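Agarase (Pseudoalteromonas fuliginea, PDB 6XJ9) probably hydrolyses agarose, the galactan of red algal cell walls, as a glycoside hydrolase of family GH50 from a marine bacterium. Local coordinates at residues 493-498 against 608-613. Sequence-based numbering, arbitrary orientation.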
loop_
_atom_site.group_PDB
_atom_site.type_symbol
_atom_site.label_atom_id
_atom_site.label_comp_id
_atom_site.label_asym_id
_atom_site.label_seq_id
_atom_site.Cartn_x
_atom_site.Cartn_y
_atom_site.Cartn_z
ATOM N N LYS A 493 -28.495 19.002 -26.503
ATOM C CA LYS A 493 -29.007 17.858 -27.242
ATOM C C LYS A 493 -28.350 16.554 -26.792
ATOM O O LYS A 493 -28.902 15.482 -27.018
ATOM C CB LYS A 493 -28.843 18.088 -28.746
ATOM C CG LYS A 493 -29.892 19.009 -29.344
ATOM C CD LYS A 493 -29.419 19.701 -30.595
ATOM C CE LYS A 493 -30.341 20.830 -30.999
ATOM N NZ LYS A 493 -31.701 20.330 -31.295
ATOM N N GLU A 494 -27.177 16.636 -26.151
ATOM C CA GLU A 494 -26.530 15.431 -25.653
ATOM C C GLU A 494 -27.123 15.047 -24.308
ATOM O O GLU A 494 -27.228 13.863 -24.015
ATOM C CB GLU A 494 -25.035 15.638 -25.403
ATOM C CG GLU A 494 -24.257 16.042 -26.634
ATOM C CD GLU A 494 -22.796 16.275 -26.314
ATOM O OE1 GLU A 494 -22.503 17.087 -25.406
ATOM O OE2 GLU A 494 -21.970 15.634 -26.948
ATOM N N VAL A 495 -27.482 16.060 -23.503
ATOM C CA VAL A 495 -27.865 15.871 -22.111
ATOM C C VAL A 495 -29.363 15.556 -22.048
ATOM O O VAL A 495 -29.803 14.823 -21.165
ATOM C CB VAL A 495 -27.487 17.086 -21.235
ATOM C CG1 VAL A 495 -28.235 17.092 -19.908
ATOM C CG2 VAL A 495 -25.979 17.174 -20.982
ATOM N N LYS A 496 -30.126 16.142 -22.983
ATOM C CA LYS A 496 -31.544 15.867 -23.171
ATOM C C LYS A 496 -32.295 16.089 -21.859
ATOM O O LYS A 496 -33.226 15.347 -21.564
ATOM C CB LYS A 496 -31.759 14.430 -23.669
ATOM C CG LYS A 496 -31.058 14.096 -24.968
ATOM C CD LYS A 496 -31.437 12.763 -25.573
ATOM C CE LYS A 496 -30.682 12.515 -26.863
ATOM N NZ LYS A 496 -31.570 11.979 -27.920
ATOM N N ASN A 497 -31.837 17.082 -21.078
ATOM C CA ASN A 497 -32.449 17.585 -19.849
ATOM C C ASN A 497 -32.395 16.560 -18.713
ATOM O O ASN A 497 -33.127 16.684 -17.725
ATOM C CB ASN A 497 -33.863 18.136 -20.076
ATOM C CG ASN A 497 -34.259 19.199 -19.073
ATOM O OD1 ASN A 497 -35.206 19.023 -18.309
ATOM N ND2 ASN A 497 -33.536 20.304 -19.066
ATOM N N SER A 498 -31.506 15.570 -18.836
ATOM C CA SER A 498 -31.392 14.514 -17.842
ATOM C C SER A 498 -31.069 15.079 -16.462
ATOM O O SER A 498 -30.149 15.883 -16.334
ATOM C CB SER A 498 -30.357 13.496 -18.240
ATOM O OG SER A 498 -30.252 12.504 -17.235
ATOM N N LYS A 608 -30.490 29.717 -21.822
ATOM C CA LYS A 608 -31.434 29.426 -22.891
ATOM C C LYS A 608 -31.652 27.911 -23.021
ATOM O O LYS A 608 -32.793 27.442 -23.044
ATOM C CB LYS A 608 -31.027 30.108 -24.199
ATOM C CG LYS A 608 -31.959 29.845 -25.381
ATOM C CD LYS A 608 -31.788 30.816 -26.544
ATOM C CE LYS A 608 -32.937 30.744 -27.535
ATOM N NZ LYS A 608 -33.006 29.410 -28.179
ATOM N N TYR A 609 -30.553 27.151 -23.032
ATOM C CA TYR A 609 -30.570 25.789 -23.549
ATOM C C TYR A 609 -30.569 24.771 -22.417
ATOM O O TYR A 609 -31.195 23.715 -22.535
ATOM C CB TYR A 609 -29.429 25.563 -24.551
ATOM C CG TYR A 609 -29.583 26.378 -25.810
ATOM C CD1 TYR A 609 -30.523 26.040 -26.776
ATOM C CD2 TYR A 609 -28.816 27.510 -26.022
ATOM C CE1 TYR A 609 -30.679 26.798 -27.927
ATOM C CE2 TYR A 609 -28.971 28.289 -27.156
ATOM C CZ TYR A 609 -29.896 27.925 -28.117
ATOM O OH TYR A 609 -30.025 28.697 -29.235
ATOM N N LEU A 610 -29.884 25.110 -21.317
ATOM C CA LEU A 610 -29.778 24.193 -20.191
ATOM C C LEU A 610 -30.176 24.910 -18.903
ATOM O O LEU A 610 -29.439 24.886 -17.913
ATOM C CB LEU A 610 -28.352 23.628 -20.155
ATOM C CG LEU A 610 -28.134 22.459 -21.110
ATOM C CD1 LEU A 610 -26.767 22.534 -21.775
ATOM C CD2 LEU A 610 -28.309 21.136 -20.387
ATOM N N PRO A 611 -31.354 25.587 -18.899
ATOM C CA PRO A 611 -31.764 26.456 -17.793
ATOM C C PRO A 611 -31.891 25.746 -16.456
ATOM O O PRO A 611 -31.738 26.391 -15.426
ATOM C CB PRO A 611 -33.156 26.959 -18.218
ATOM C CG PRO A 611 -33.630 25.918 -19.213
ATOM C CD PRO A 611 -32.365 25.558 -19.969
ATOM N N ASN A 612 -32.130 24.423 -16.480
ATOM C CA ASN A 612 -32.409 23.694 -15.255
ATOM C C ASN A 612 -31.109 23.197 -14.621
ATOM O O ASN A 612 -31.139 22.644 -13.528
ATOM C CB ASN A 612 -33.396 22.533 -15.449
ATOM C CG ASN A 612 -34.719 22.945 -16.071
ATOM O OD1 ASN A 612 -35.245 22.256 -16.949
ATOM N ND2 ASN A 612 -35.243 24.080 -15.647
ATOM N N HIS A 613 -29.981 23.394 -15.313
ATOM C CA HIS A 613 -28.732 22.723 -14.970
ATOM C C HIS A 613 -27.670 23.739 -14.564
ATOM O O HIS A 613 -27.627 24.833 -15.111
ATOM C CB HIS A 613 -28.215 21.944 -16.178
ATOM C CG HIS A 613 -28.997 20.709 -16.431
ATOM N ND1 HIS A 613 -30.140 20.720 -17.207
ATOM C CD2 HIS A 613 -28.821 19.442 -16.005
ATOM C CE1 HIS A 613 -30.635 19.505 -17.263
ATOM N NE2 HIS A 613 -29.847 18.699 -16.530
HETATM O O HOH W 1 -31.869 21.148 -21.909
#
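His613 reaches Ser498 where two beta turns meet at helix ends: a type I' turn, Val495 to Ser498, that begins on the last residue of helix 478-495, and a type I turn, Leu610 to His613, after helix 584-609. Both lead toward strands, 501-506 and 614-615, consistent with helix-to-strand turns of the (beta/alpha)8-type catalytic domain expected for GH50. On the tight side Val495, Leu610 and His613 are buried. NE2 of His613 donates to Ser498 O at 2.8 Å, nearly straight at 173°; the acceptor lies in the ring plane, although the donor sits above the carbonyl plane. With CG1 of Val495 set anti to the backbone N (chi1 163°), it is this branch that meets Leu610 CD2, at 4.1 Å, and Tyr280 meets the His613 ring edge-to-face. A leucine replacing His613 would probably leave Ser498 O without this donor and the 495-498 turn less firmly tied to its neighbour. The outer side is looser and partly exposed. The amide planes of Asn497 and Asn612 are 68° apart. Asn497 ND2 gives a weak bond to Asn612 OD1 at 3.3 Å, while Asn497 OD1 bonds to the hydroxyl of Tyr280. A water, held weakly by Asn497 ND2, donates to Tyr609 O at 2.7 Å.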